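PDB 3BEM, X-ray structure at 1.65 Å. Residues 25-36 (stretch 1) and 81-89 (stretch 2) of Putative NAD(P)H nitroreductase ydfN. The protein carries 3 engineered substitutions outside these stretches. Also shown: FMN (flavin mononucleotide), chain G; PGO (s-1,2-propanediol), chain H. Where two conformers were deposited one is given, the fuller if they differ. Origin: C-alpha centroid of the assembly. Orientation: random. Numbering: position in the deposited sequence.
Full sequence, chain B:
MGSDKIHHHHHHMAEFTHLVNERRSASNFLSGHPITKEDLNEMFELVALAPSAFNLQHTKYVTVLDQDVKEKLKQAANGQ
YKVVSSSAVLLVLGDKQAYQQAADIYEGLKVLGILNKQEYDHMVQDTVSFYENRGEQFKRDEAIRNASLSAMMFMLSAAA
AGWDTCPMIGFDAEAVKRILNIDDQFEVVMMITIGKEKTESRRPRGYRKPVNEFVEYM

Stretch 1, residues 25-36: SASNFLSGHPIT
Stretch 2 81-89: YKVVSSSAV

An irregular segment can be fixed to a helix end and the strand beyond it by a few polar side chains that satisfy its backbone, and residues 25-36 and 81-89 of ydfN illustrate the principle. The first stretch has no regular secondary structure. It is mostly extended, Phe 29 lying at phi/psi -131/154 and Ile 35 at -112/141, interrupted at Gly 32 (88/19), where positive phi favours glycine. The second is helical up to Ser 85, leaves helical geometry at Ser 86 (-53/154) and enters a strand at Ala 88. Ser 86 N donates to Lys 82 O (2.9 Å), and Ser 86 OG (chi1 p) to Val 83 O (2.9 Å). The register is set by Phe 29 and Ser 86, whose CA atoms are 5.4 Å apart; together the stretches bury 463 Å².

Lys 82 points toward stretch 1, and its p, t, p, t rotamer carries NZ to Ala 26 O (2.9 Å). Lys 82 NZ also donates to FMN O2 (2.8 Å) and to water 1 (2.8 Å), which in turn donates to Ser 27 O (2.9 Å); a long, three-donor ammonium suits this buried junction.

Phe 29 (m, chi2 -75°) fills the middle, with CD2 3.8 Å from Ser 86 CB and 4.0 Å from Lys 82 CB. Ser 85 OG (p) lies at the ring's edge and meets water 2 (2.6 Å), which accepts from Phe 29 N (3.1 Å).

Ser 87 (m) donates from OG to His 33 O (2.6 Å) and accepts from water 3 (3.0 Å), itself bound to Leu 30 O (2.7 Å). Beyond it, Ile 35 (t, t) packs CG2 against Ala 88 CB (3.8 Å), while propanediol O1 links Ile 35 N (2.8 Å) to Ser 87 O (2.7 Å).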

# COMPACT_ATOMS: atom_id res chain seq x y z
N SER B 25 7.50 -6.05 11.76
CA SER B 25 7.53 -7.13 10.78
C SER B 25 8.14 -8.33 11.51
O SER B 25 9.26 -8.23 12.06
CB SER B 25 8.34 -6.76 9.55
OG SER B 25 7.71 -5.70 8.85
N ALA B 26 7.41 -9.43 11.58
CA ALA B 26 7.90 -10.61 12.34
C ALA B 26 9.12 -11.28 11.74
O ALA B 26 9.18 -11.50 10.53
CB ALA B 26 6.79 -11.64 12.49
N SER B 27 10.07 -11.62 12.57
CA SER B 27 11.20 -12.42 12.09
C SER B 27 11.01 -13.91 12.36
O SER B 27 11.61 -14.72 11.66
CB SER B 27 12.53 -11.94 12.66
OG SER B 27 12.51 -11.97 14.07
N ASN B 28 10.19 -14.24 13.36
CA ASN B 28 9.90 -15.61 13.75
C ASN B 28 8.42 -15.69 14.01
O ASN B 28 7.77 -14.66 14.20
CB ASN B 28 10.66 -16.00 15.04
CG ASN B 28 10.23 -15.18 16.30
OD1 ASN B 28 9.32 -15.59 17.09
ND2 ASN B 28 10.92 -14.06 16.52
N PHE B 29 7.88 -16.91 14.02
CA PHE B 29 6.56 -17.15 14.59
C PHE B 29 6.63 -18.34 15.54
O PHE B 29 7.49 -19.22 15.37
CB PHE B 29 5.53 -17.43 13.49
CG PHE B 29 5.32 -16.29 12.58
CD1 PHE B 29 4.57 -15.20 13.02
CD2 PHE B 29 5.80 -16.30 11.29
CE1 PHE B 29 4.32 -14.13 12.17
CE2 PHE B 29 5.64 -15.25 10.46
CZ PHE B 29 4.84 -14.14 10.88
N LEU B 30 5.71 -18.35 16.50
CA LEU B 30 5.53 -19.39 17.50
C LEU B 30 4.44 -20.40 17.13
O LEU B 30 3.41 -20.06 16.55
CB LEU B 30 5.18 -18.78 18.86
CG LEU B 30 6.26 -17.93 19.55
CD1 LEU B 30 5.65 -17.21 20.75
CD2 LEU B 30 7.45 -18.78 19.99
N SER B 31 4.67 -21.66 17.52
CA SER B 31 3.68 -22.74 17.33
C SER B 31 2.61 -22.59 18.40
O SER B 31 2.84 -21.92 19.42
CB SER B 31 4.37 -24.12 17.36
OG SER B 31 5.34 -24.20 16.29
N GLY B 32 1.44 -23.18 18.13
CA GLY B 32 0.33 -23.20 19.07
C GLY B 32 -0.59 -22.02 19.02
O GLY B 32 -1.38 -21.81 19.97
N HIS B 33 -0.56 -21.30 17.89
CA HIS B 33 -1.41 -20.15 17.67
C HIS B 33 -2.18 -20.30 16.37
O HIS B 33 -2.04 -19.51 15.42
CB HIS B 33 -0.52 -18.89 17.75
CG HIS B 33 0.12 -18.75 19.09
ND1 HIS B 33 -0.55 -18.22 20.18
CD2 HIS B 33 1.32 -19.15 19.54
CE1 HIS B 33 0.24 -18.24 21.23
NE2 HIS B 33 1.39 -18.81 20.87
N PRO B 34 -3.06 -21.28 16.30
CA PRO B 34 -3.80 -21.47 15.05
C PRO B 34 -4.64 -20.25 14.78
O PRO B 34 -5.16 -19.64 15.71
CB PRO B 34 -4.65 -22.73 15.32
CG PRO B 34 -4.70 -22.85 16.76
CD PRO B 34 -3.47 -22.24 17.34
N ILE B 35 -4.78 -19.93 13.51
CA ILE B 35 -5.68 -18.87 13.05
C ILE B 35 -6.83 -19.46 12.25
O ILE B 35 -6.62 -20.43 11.53
CB ILE B 35 -4.89 -17.81 12.25
CG1 ILE B 35 -5.66 -16.48 12.14
CG2 ILE B 35 -4.54 -18.30 10.87
CD1 ILE B 35 -4.89 -15.30 11.52
N THR B 36 -8.04 -18.92 12.44
CA THR B 36 -9.22 -19.49 11.81
C THR B 36 -9.68 -18.61 10.67
O THR B 36 -9.30 -17.43 10.56
CB THR B 36 -10.34 -19.63 12.84
OG1 THR B 36 -10.85 -18.35 13.23
CG2 THR B 36 -9.83 -20.38 14.07
N TYR B 81 12.02 -20.03 6.62
CA TYR B 81 11.32 -20.91 7.53
C TYR B 81 10.05 -20.33 8.12
O TYR B 81 9.12 -21.07 8.47
CB TYR B 81 12.25 -21.28 8.66
CG TYR B 81 11.61 -22.21 9.64
CD1 TYR B 81 11.35 -23.53 9.30
CD2 TYR B 81 11.26 -21.77 10.92
CE1 TYR B 81 10.73 -24.39 10.20
CE2 TYR B 81 10.63 -22.61 11.81
CZ TYR B 81 10.38 -23.92 11.44
OH TYR B 81 9.79 -24.76 12.35
N LYS B 82 9.97 -19.00 8.19
CA LYS B 82 8.73 -18.39 8.70
C LYS B 82 7.45 -18.78 7.92
O LYS B 82 6.36 -18.73 8.49
CB LYS B 82 8.90 -16.86 8.86
CG LYS B 82 8.99 -16.11 7.59
CD LYS B 82 9.25 -14.57 7.84
CE LYS B 82 10.67 -14.27 8.04
NZ LYS B 82 10.74 -12.89 8.48
N VAL B 83 7.56 -19.20 6.65
CA VAL B 83 6.41 -19.73 5.93
C VAL B 83 5.85 -20.98 6.65
O VAL B 83 4.63 -21.17 6.73
CB VAL B 83 6.73 -20.04 4.44
CG1 VAL B 83 5.72 -20.96 3.82
CG2 VAL B 83 6.80 -18.75 3.63
N VAL B 84 6.75 -21.80 7.19
CA VAL B 84 6.37 -23.03 7.94
C VAL B 84 5.82 -22.74 9.34
O VAL B 84 4.78 -23.28 9.73
CB VAL B 84 7.58 -24.01 7.96
CG1 VAL B 84 7.31 -25.26 8.83
CG2 VAL B 84 7.94 -24.38 6.52
N SER B 85 6.51 -21.88 10.09
CA SER B 85 6.14 -21.60 11.49
C SER B 85 4.91 -20.70 11.61
O SER B 85 4.25 -20.70 12.63
CB SER B 85 7.29 -20.96 12.24
OG SER B 85 7.70 -19.76 11.59
N SER B 86 4.65 -19.88 10.59
CA SER B 86 3.46 -19.03 10.58
C SER B 86 2.15 -19.75 10.80
O SER B 86 2.01 -20.95 10.54
CB SER B 86 3.34 -18.29 9.23
OG SER B 86 3.13 -19.18 8.14
N SER B 87 1.17 -19.01 11.31
CA SER B 87 -0.19 -19.55 11.40
C SER B 87 -0.88 -19.67 10.06
O SER B 87 -1.65 -20.60 9.85
CB SER B 87 -1.02 -18.71 12.36
OG SER B 87 -0.37 -18.66 13.62
N ALA B 88 -0.58 -18.75 9.14
CA ALA B 88 -1.08 -18.79 7.78
C ALA B 88 -0.11 -18.03 6.89
O ALA B 88 0.66 -17.16 7.36
CB ALA B 88 -2.49 -18.21 7.67
N VAL B 89 -0.09 -18.38 5.61
CA VAL B 89 0.68 -17.67 4.58
C VAL B 89 -0.31 -17.13 3.55
O VAL B 89 -1.13 -17.91 3.06
CB VAL B 89 1.72 -18.55 3.85
CG1 VAL B 89 2.52 -17.61 2.89
CG2 VAL B 89 2.69 -19.25 4.81
N1 FMN G . 11.09 -9.67 5.59
C2 FMN G . 11.58 -10.94 5.46
O2 FMN G . 12.01 -11.49 6.48
N3 FMN G . 11.57 -11.58 4.25
C4 FMN G . 11.13 -10.96 3.09
O4 FMN G . 11.04 -11.65 2.05
C4A FMN G . 10.63 -9.67 3.22
N5 FMN G . 10.19 -8.98 2.09
C5A FMN G . 9.60 -7.75 2.27
C6 FMN G . 9.03 -7.12 1.15
C7 FMN G . 8.41 -5.88 1.30
C7M FMN G . 7.55 -5.38 0.14
C8 FMN G . 8.35 -5.24 2.54
C8M FMN G . 7.34 -4.13 2.77
C9 FMN G . 8.95 -5.84 3.65
C9A FMN G . 9.54 -7.10 3.53
N10 FMN G . 10.11 -7.74 4.64
C10 FMN G . 10.60 -9.03 4.47
C1' FMN G . 10.20 -7.01 5.94
C2' FMN G . 11.19 -5.84 5.99
O2' FMN G . 12.49 -6.37 6.18
C3' FMN G . 10.79 -4.95 7.15
O3' FMN G . 9.48 -4.40 6.85
C4' FMN G . 11.81 -3.87 7.50
O4' FMN G . 13.05 -4.48 7.91
C5' FMN G . 11.26 -2.97 8.64
O5' FMN G . 10.93 -3.71 9.83
P FMN G . 9.68 -3.19 10.69
O1P FMN G . 10.00 -1.80 11.13
O2P FMN G . 8.60 -3.29 9.67
O3P FMN G . 9.54 -4.14 11.85
C1 PGO H . -3.49 -22.98 11.66
C2 PGO H . -4.52 -23.25 10.56
C3 PGO H . -4.47 -24.72 10.08
O1 PGO H . -3.22 -21.59 11.86
O2 PGO H . -5.84 -22.90 11.04
O HOH W 1 13.29 -13.61 9.52
O HOH W 2 9.94 -18.82 12.64
O HOH W 3 2.28 -18.15 15.00